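Local coordinates for fructosyl amine: oxygen oxidoreductase (Aspergillus fumigatus, PDB 3DJE), which probably oxidises fructosyl amino acids (Amadori products) with the help of bound FAD and molecular oxygen, deglycating them, at residues T16-Y30 against Y369-E382. Sequence-based numbering, arbitrary orientation.
Sequences TWGTSTALHLARRGY and YLPSIGNLIVDAME. With FAD (flavin-adenine dinucleotide), chain C.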
loop_
_atom_site.group_PDB
_atom_site.type_symbol
_atom_site.label_atom_id
_atom_site.label_comp_id
_atom_site.label_asym_id
_atom_site.label_seq_id
_atom_site.Cartn_x
_atom_site.Cartn_y
_atom_site.Cartn_z
ATOM N N THR A 16 3.121 -0.906 7.522
ATOM C CA THR A 16 2.231 0.256 7.571
ATOM C C THR A 16 1.168 0.116 8.678
ATOM O O THR A 16 1.024 0.985 9.557
ATOM C CB THR A 16 1.530 0.462 6.223
ATOM O OG1 THR A 16 2.489 0.357 5.160
ATOM C CG2 THR A 16 0.871 1.822 6.186
ATOM N N TRP A 17 0.430 -0.980 8.627
ATOM C CA TRP A 17 -0.705 -1.150 9.517
ATOM C C TRP A 17 -0.291 -1.637 10.912
ATOM O O TRP A 17 -0.895 -1.232 11.914
ATOM C CB TRP A 17 -1.740 -2.057 8.862
ATOM C CG TRP A 17 -2.502 -1.383 7.741
ATOM C CD1 TRP A 17 -2.166 -0.233 7.062
ATOM C CD2 TRP A 17 -3.746 -1.822 7.196
ATOM N NE1 TRP A 17 -3.142 0.069 6.135
ATOM C CE2 TRP A 17 -4.118 -0.891 6.199
ATOM C CE3 TRP A 17 -4.587 -2.921 7.455
ATOM C CZ2 TRP A 17 -5.299 -1.022 5.465
ATOM C CZ3 TRP A 17 -5.773 -3.044 6.722
ATOM C CH2 TRP A 17 -6.100 -2.107 5.737
ATOM N N GLY A 18 0.769 -2.452 10.990
ATOM C CA GLY A 18 1.331 -2.855 12.285
ATOM C C GLY A 18 1.843 -1.645 13.060
ATOM O O GLY A 18 1.580 -1.512 14.266
ATOM N N THR A 19 2.558 -0.758 12.372
ATOM C CA THR A 19 3.066 0.457 13.009
ATOM C C THR A 19 1.911 1.366 13.437
ATOM O O THR A 19 1.921 1.906 14.561
ATOM C CB THR A 19 4.093 1.182 12.138
ATOM O OG1 THR A 19 5.247 0.352 12.020
ATOM C CG2 THR A 19 4.526 2.515 12.762
ATOM N N SER A 20 0.907 1.517 12.566
ATOM C CA SER A 20 -0.273 2.324 12.923
ATOM C C SER A 20 -0.929 1.775 14.200
ATOM O O SER A 20 -1.301 2.530 15.137
ATOM C CB SER A 20 -1.305 2.323 11.798
ATOM O OG SER A 20 -2.250 3.353 12.041
ATOM N N THR A 21 -1.066 0.451 14.239
ATOM C CA THR A 21 -1.649 -0.218 15.389
ATOM C C THR A 21 -0.811 0.019 16.654
ATOM O O THR A 21 -1.361 0.338 17.717
ATOM C CB THR A 21 -1.863 -1.714 15.109
ATOM O OG1 THR A 21 -2.713 -1.860 13.964
ATOM C CG2 THR A 21 -2.568 -2.369 16.290
ATOM N N ALA A 22 0.512 -0.120 16.537
ATOM C CA ALA A 22 1.415 0.117 17.668
ATOM C C ALA A 22 1.257 1.534 18.218
ATOM O O ALA A 22 1.136 1.740 19.434
ATOM C CB ALA A 22 2.853 -0.149 17.255
ATOM N N LEU A 23 1.223 2.504 17.306
ATOM C CA LEU A 23 1.068 3.910 17.664
ATOM C C LEU A 23 -0.238 4.150 18.393
ATOM O O LEU A 23 -0.256 4.801 19.456
ATOM C CB LEU A 23 1.151 4.784 16.410
ATOM C CG LEU A 23 0.942 6.281 16.669
ATOM C CD1 LEU A 23 2.048 6.836 17.583
ATOM C CD2 LEU A 23 0.867 7.034 15.328
ATOM N N HIS A 24 -1.333 3.624 17.837
ATOM C CA HIS A 24 -2.641 3.852 18.441
ATOM C C HIS A 24 -2.839 3.111 19.751
ATOM O O HIS A 24 -3.465 3.653 20.664
ATOM C CB HIS A 24 -3.755 3.648 17.429
ATOM C CG HIS A 24 -3.815 4.753 16.429
ATOM N ND1 HIS A 24 -4.284 6.009 16.751
ATOM C CD2 HIS A 24 -3.416 4.816 15.136
ATOM C CE1 HIS A 24 -4.205 6.791 15.685
ATOM N NE2 HIS A 24 -3.675 6.092 14.695
ATOM N N LEU A 25 -2.243 1.931 19.890
ATOM C CA LEU A 25 -2.278 1.257 21.194
ATOM C C LEU A 25 -1.588 2.139 22.230
ATOM O O LEU A 25 -2.120 2.336 23.338
ATOM C CB LEU A 25 -1.589 -0.110 21.143
ATOM C CG LEU A 25 -2.395 -1.231 20.491
ATOM C CD1 LEU A 25 -1.486 -2.431 20.207
ATOM C CD2 LEU A 25 -3.608 -1.686 21.315
ATOM N N ALA A 26 -0.405 2.655 21.879
ATOM C CA ALA A 26 0.378 3.498 22.783
ATOM C C ALA A 26 -0.409 4.759 23.134
ATOM O O ALA A 26 -0.478 5.147 24.309
ATOM C CB ALA A 26 1.719 3.871 22.161
ATOM N N ARG A 27 -1.029 5.380 22.134
ATOM C CA ARG A 27 -1.835 6.599 22.404
ATOM C C ARG A 27 -3.021 6.330 23.309
ATOM O O ARG A 27 -3.454 7.217 24.057
ATOM C CB ARG A 27 -2.304 7.259 21.107
ATOM C CG ARG A 27 -1.173 7.888 20.337
ATOM C CD ARG A 27 -1.733 8.531 19.075
ATOM N NE ARG A 27 -0.738 9.348 18.403
ATOM C CZ ARG A 27 -0.973 10.032 17.282
ATOM N NH1 ARG A 27 -2.179 9.987 16.720
ATOM N NH2 ARG A 27 -0.010 10.764 16.734
ATOM N N ARG A 28 -3.543 5.111 23.243
ATOM C CA ARG A 28 -4.727 4.748 24.003
ATOM C C ARG A 28 -4.386 4.171 25.379
ATOM O O ARG A 28 -5.274 3.727 26.109
ATOM C CB ARG A 28 -5.654 3.864 23.164
ATOM C CG ARG A 28 -6.278 4.690 22.030
ATOM C CD ARG A 28 -6.856 3.864 20.896
ATOM N NE ARG A 28 -8.033 3.098 21.284
ATOM C CZ ARG A 28 -8.976 2.698 20.435
ATOM N NH1 ARG A 28 -8.904 3.014 19.150
ATOM N NH2 ARG A 28 -9.998 1.992 20.873
ATOM N N GLY A 29 -3.103 4.225 25.727
ATOM C CA GLY A 29 -2.660 3.950 27.094
ATOM C C GLY A 29 -2.033 2.601 27.341
ATOM O O GLY A 29 -1.596 2.328 28.465
ATOM N N TYR A 30 -1.984 1.746 26.320
ATOM C CA TYR A 30 -1.391 0.411 26.511
ATOM C C TYR A 30 0.113 0.503 26.695
ATOM O O TYR A 30 0.780 1.251 25.976
ATOM C CB TYR A 30 -1.766 -0.517 25.365
ATOM C CG TYR A 30 -3.240 -0.851 25.329
ATOM C CD1 TYR A 30 -3.739 -1.947 26.048
ATOM C CD2 TYR A 30 -4.141 -0.075 24.603
ATOM C CE1 TYR A 30 -5.086 -2.272 26.016
ATOM C CE2 TYR A 30 -5.504 -0.399 24.559
ATOM C CZ TYR A 30 -5.972 -1.499 25.278
ATOM O OH TYR A 30 -7.322 -1.813 25.264
ATOM N N TYR A 369 -3.934 5.250 4.832
ATOM C CA TYR A 369 -4.563 5.088 6.161
ATOM C C TYR A 369 -3.577 4.979 7.325
ATOM O O TYR A 369 -3.979 4.756 8.483
ATOM C CB TYR A 369 -5.524 3.884 6.149
ATOM C CG TYR A 369 -6.525 3.982 5.029
ATOM C CD1 TYR A 369 -7.748 4.632 5.212
ATOM C CD2 TYR A 369 -6.236 3.455 3.770
ATOM C CE1 TYR A 369 -8.660 4.743 4.174
ATOM C CE2 TYR A 369 -7.137 3.559 2.738
ATOM C CZ TYR A 369 -8.334 4.201 2.930
ATOM O OH TYR A 369 -9.207 4.292 1.865
ATOM N N LEU A 370 -2.291 5.166 7.045
ATOM C CA LEU A 370 -1.288 5.115 8.110
ATOM C C LEU A 370 -1.670 5.924 9.367
ATOM O O LEU A 370 -1.517 5.427 10.489
ATOM C CB LEU A 370 0.086 5.557 7.592
ATOM C CG LEU A 370 1.203 5.639 8.649
ATOM C CD1 LEU A 370 1.493 4.288 9.306
ATOM C CD2 LEU A 370 2.495 6.243 8.086
ATOM N N PRO A 371 -2.114 7.174 9.198
ATOM C CA PRO A 371 -2.419 7.963 10.413
ATOM C C PRO A 371 -3.566 7.434 11.282
ATOM O O PRO A 371 -3.634 7.806 12.460
ATOM C CB PRO A 371 -2.831 9.322 9.838
ATOM C CG PRO A 371 -2.181 9.373 8.478
ATOM C CD PRO A 371 -2.305 7.971 7.969
ATOM N N SER A 372 -4.437 6.594 10.714
ATOM C CA SER A 372 -5.754 6.332 11.303
ATOM C C SER A 372 -6.147 4.861 11.455
ATOM O O SER A 372 -6.962 4.524 12.318
ATOM C CB SER A 372 -6.826 7.011 10.448
ATOM O OG SER A 372 -6.705 6.613 9.084
ATOM N N ILE A 373 -5.612 3.999 10.593
ATOM C CA ILE A 373 -6.110 2.626 10.528
ATOM C C ILE A 373 -5.878 1.879 11.853
ATOM O O ILE A 373 -6.671 1.015 12.224
ATOM C CB ILE A 373 -5.529 1.855 9.288
ATOM C CG1 ILE A 373 -6.450 0.698 8.867
ATOM C CG2 ILE A 373 -4.090 1.374 9.570
ATOM C CD1 ILE A 373 -7.798 1.143 8.286
ATOM N N GLY A 374 -4.794 2.209 12.558
ATOM C CA GLY A 374 -4.532 1.624 13.882
ATOM C C GLY A 374 -5.704 1.785 14.846
ATOM O O GLY A 374 -5.974 0.896 15.660
ATOM N N ASN A 375 -6.414 2.907 14.755
ATOM C CA ASN A 375 -7.562 3.133 15.642
ATOM C C ASN A 375 -8.656 2.108 15.387
ATOM O O ASN A 375 -9.303 1.619 16.325
ATOM C CB ASN A 375 -8.115 4.550 15.470
ATOM C CG ASN A 375 -7.602 5.506 16.530
ATOM O OD1 ASN A 375 -7.218 5.100 17.637
ATOM N ND2 ASN A 375 -7.583 6.795 16.192
ATOM N N LEU A 376 -8.858 1.789 14.110
ATOM C CA LEU A 376 -9.875 0.822 13.716
ATOM C C LEU A 376 -9.466 -0.609 14.113
ATOM O O LEU A 376 -10.289 -1.405 14.543
ATOM C CB LEU A 376 -10.146 0.912 12.212
ATOM C CG LEU A 376 -11.273 0.037 11.672
ATOM C CD1 LEU A 376 -12.641 0.385 12.329
ATOM C CD2 LEU A 376 -11.331 0.163 10.144
ATOM N N ILE A 377 -8.178 -0.906 14.003
ATOM C CA ILE A 377 -7.666 -2.221 14.382
ATOM C C ILE A 377 -7.745 -2.407 15.913
ATOM O O ILE A 377 -8.111 -3.486 16.418
ATOM C CB ILE A 377 -6.218 -2.443 13.846
ATOM C CG1 ILE A 377 -6.219 -2.459 12.296
ATOM C CG2 ILE A 377 -5.613 -3.731 14.442
ATOM C CD1 ILE A 377 -4.846 -2.253 11.653
ATOM N N VAL A 378 -7.411 -1.350 16.653
ATOM C CA VAL A 378 -7.586 -1.377 18.125
ATOM C C VAL A 378 -9.084 -1.501 18.475
ATOM O O VAL A 378 -9.455 -2.262 19.361
ATOM C CB VAL A 378 -6.907 -0.194 18.826
ATOM C CG1 VAL A 378 -7.163 -0.238 20.352
ATOM C CG2 VAL A 378 -5.394 -0.245 18.583
ATOM N N ASP A 379 -9.940 -0.756 17.772
ATOM C CA ASP A 379 -11.378 -0.891 17.978
ATOM C C ASP A 379 -11.844 -2.341 17.808
ATOM O O ASP A 379 -12.677 -2.830 18.567
ATOM C CB ASP A 379 -12.141 0.026 17.032
ATOM C CG ASP A 379 -12.125 1.489 17.473
ATOM O OD1 ASP A 379 -11.703 1.814 18.618
ATOM O OD2 ASP A 379 -12.564 2.329 16.653
ATOM N N ALA A 380 -11.293 -3.035 16.815
ATOM C CA ALA A 380 -11.650 -4.434 16.605
ATOM C C ALA A 380 -11.283 -5.271 17.828
ATOM O O ALA A 380 -12.084 -6.082 18.292
ATOM C CB ALA A 380 -10.992 -4.974 15.343
HETATM N N MSE A 381 -10.080 -5.070 18.362
HETATM C CA MSE A 381 -9.666 -5.804 19.560
HETATM C C MSE A 381 -10.636 -5.531 20.702
HETATM O O MSE A 381 -11.066 -6.454 21.397
HETATM C CB MSE A 381 -8.239 -5.448 19.990
HETATM C CG MSE A 381 -7.751 -6.316 21.151
HETATM SE SE MSE A 381 -6.288 -5.600 22.234
HETATM C CE MSE A 381 -6.973 -3.830 22.639
ATOM N N GLU A 382 -10.996 -4.259 20.865
ATOM C CA GLU A 382 -11.817 -3.823 22.001
ATOM C C GLU A 382 -13.322 -4.030 21.807
ATOM O O GLU A 382 -14.099 -3.827 22.747
ATOM C CB GLU A 382 -11.525 -2.358 22.329
ATOM C CG GLU A 382 -10.102 -2.106 22.801
ATOM C CD GLU A 382 -9.853 -0.651 23.182
ATOM O OE1 GLU A 382 -10.700 0.201 22.859
ATOM O OE2 GLU A 382 -8.793 -0.361 23.780
HETATM P PA FAD C . 3.350 -3.845 4.806
HETATM O O1A FAD C . 3.532 -2.410 5.050
HETATM O O2A FAD C . 3.960 -4.446 3.580
HETATM O O5B FAD C . 3.880 -4.543 6.123
HETATM C C5B FAD C . 3.995 -5.962 6.260
HETATM C C4B FAD C . 5.068 -6.217 7.326
HETATM O O4B FAD C . 4.966 -7.631 7.577
HETATM C C3B FAD C . 6.455 -5.964 6.691
HETATM O O3B FAD C . 7.176 -4.947 7.408
HETATM C C2B FAD C . 7.121 -7.343 6.825
HETATM O O2B FAD C . 8.539 -7.248 7.168
HETATM C C1B FAD C . 6.260 -8.015 7.932
HETATM N N9A FAD C . 6.552 -9.481 7.916
HETATM C C8A FAD C . 6.729 -10.294 6.853
HETATM N N7A FAD C . 7.032 -11.532 7.295
HETATM C C5A FAD C . 7.047 -11.494 8.636
HETATM C C6A FAD C . 7.308 -12.442 9.630
HETATM N N6A FAD C . 7.638 -13.711 9.290
HETATM N N1A FAD C . 7.237 -12.065 10.922
HETATM C C2A FAD C . 6.922 -10.810 11.266
HETATM N N3A FAD C . 6.671 -9.878 10.341
HETATM C C4A FAD C . 6.729 -10.202 9.027
HETATM N N1 FAD C . -1.303 2.837 -1.043
HETATM C C2 FAD C . -1.772 4.148 -0.986
HETATM O O2 FAD C . -2.572 4.509 -0.121
HETATM N N3 FAD C . -1.327 5.065 -1.939
HETATM C C4 FAD C . -0.440 4.703 -2.948
HETATM O O4 FAD C . -0.063 5.545 -3.773
HETATM C C4X FAD C . 0.010 3.375 -3.004
HETATM N N5 FAD C . 0.886 2.974 -4.010
HETATM C C5X FAD C . 1.460 1.707 -3.952
HETATM C C6 FAD C . 2.487 1.401 -4.840
HETATM C C7 FAD C . 3.116 0.163 -4.780
HETATM C C7M FAD C . 4.225 -0.127 -5.801
HETATM C C8 FAD C . 2.739 -0.768 -3.814
HETATM C C8M FAD C . 3.494 -2.114 -3.701
HETATM C C9 FAD C . 1.716 -0.447 -2.910
HETATM C C9A FAD C . 1.078 0.799 -2.967
HETATM N N10 FAD C . 0.038 1.145 -2.082
HETATM C C10 FAD C . -0.427 2.459 -2.049
HETATM C "C1'" FAD C . -0.546 0.140 -1.183
HETATM C "C2'" FAD C . 0.110 0.231 0.195
HETATM O "O2'" FAD C . 1.536 0.411 0.049
HETATM C "C3'" FAD C . -0.190 -1.044 0.978
HETATM O "O3'" FAD C . -1.597 -1.345 0.869
HETATM C "C4'" FAD C . 0.141 -0.901 2.467
HETATM O "O4'" FAD C . 1.417 -0.295 2.671
HETATM C "C5'" FAD C . 0.138 -2.293 3.109
HETATM O "O5'" FAD C . 0.390 -2.174 4.519
HETATM P P FAD C . 0.519 -3.490 5.426
HETATM O O1P FAD C . -0.683 -4.349 5.210
HETATM O O2P FAD C . 0.866 -3.010 6.779
HETATM O O3P FAD C . 1.796 -4.270 4.836
HETATM O O HOH W 1 -8.712 2.263 24.015
#
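Gly374 meets Thr21 with their CA atoms 3.7 Å apart, showing how a glycine lets two helices cross closely: the axes of 16-27 and 373-382 approach to 7.4 Å at -71°. The CA-H of Gly374 points at Ser20 O (CA to O 3.6 Å), and the His24 ring lies against the same CA. The OG of Ser20, swung anti to its own backbone N (chi1 -166°), lies between two backbone groups, donating to Leu370 O (2.7 Å) and accepting from Gly374 N (2.8 Å). One turn on, His24 turns its ring edge to Pro371, NE2 reaching Pro371 O at 2.8 Å from above the carbonyl plane; the backbone N of Asn375 lies over one ring face, its side-chain amide turned 44° from the ring.

Toward the FAD, CG2 of Ile373 sits over the five-membered ring of Trp17 in a CH-pi contact; on the opposite face lie FAD O5' and, toward the rim, O1P. At the far end Val378 CG1 sits 3.4 Å above the centre of the Arg28 guanidinium. In the salt-bridge network at its edge, Asp379 OD1 takes NH2 nearly along its C-O axis and NH1 from above the carboxylate plane. NH1 also bonds Asn375 OD1; NH2 meets Glu382 OE1, shared with Lys384, from above that carboxylate. Glu382 OE2 takes the Tyr30 hydroxyl (OH to OE2, 2.5 Å).

The first Rossmann-type helix, whose Thr16 and Trp17 amides bind the pyrophosphate, thus joins helix 373-382; strand 212-215 meets both, helices 64-83 and 160-173 alongside.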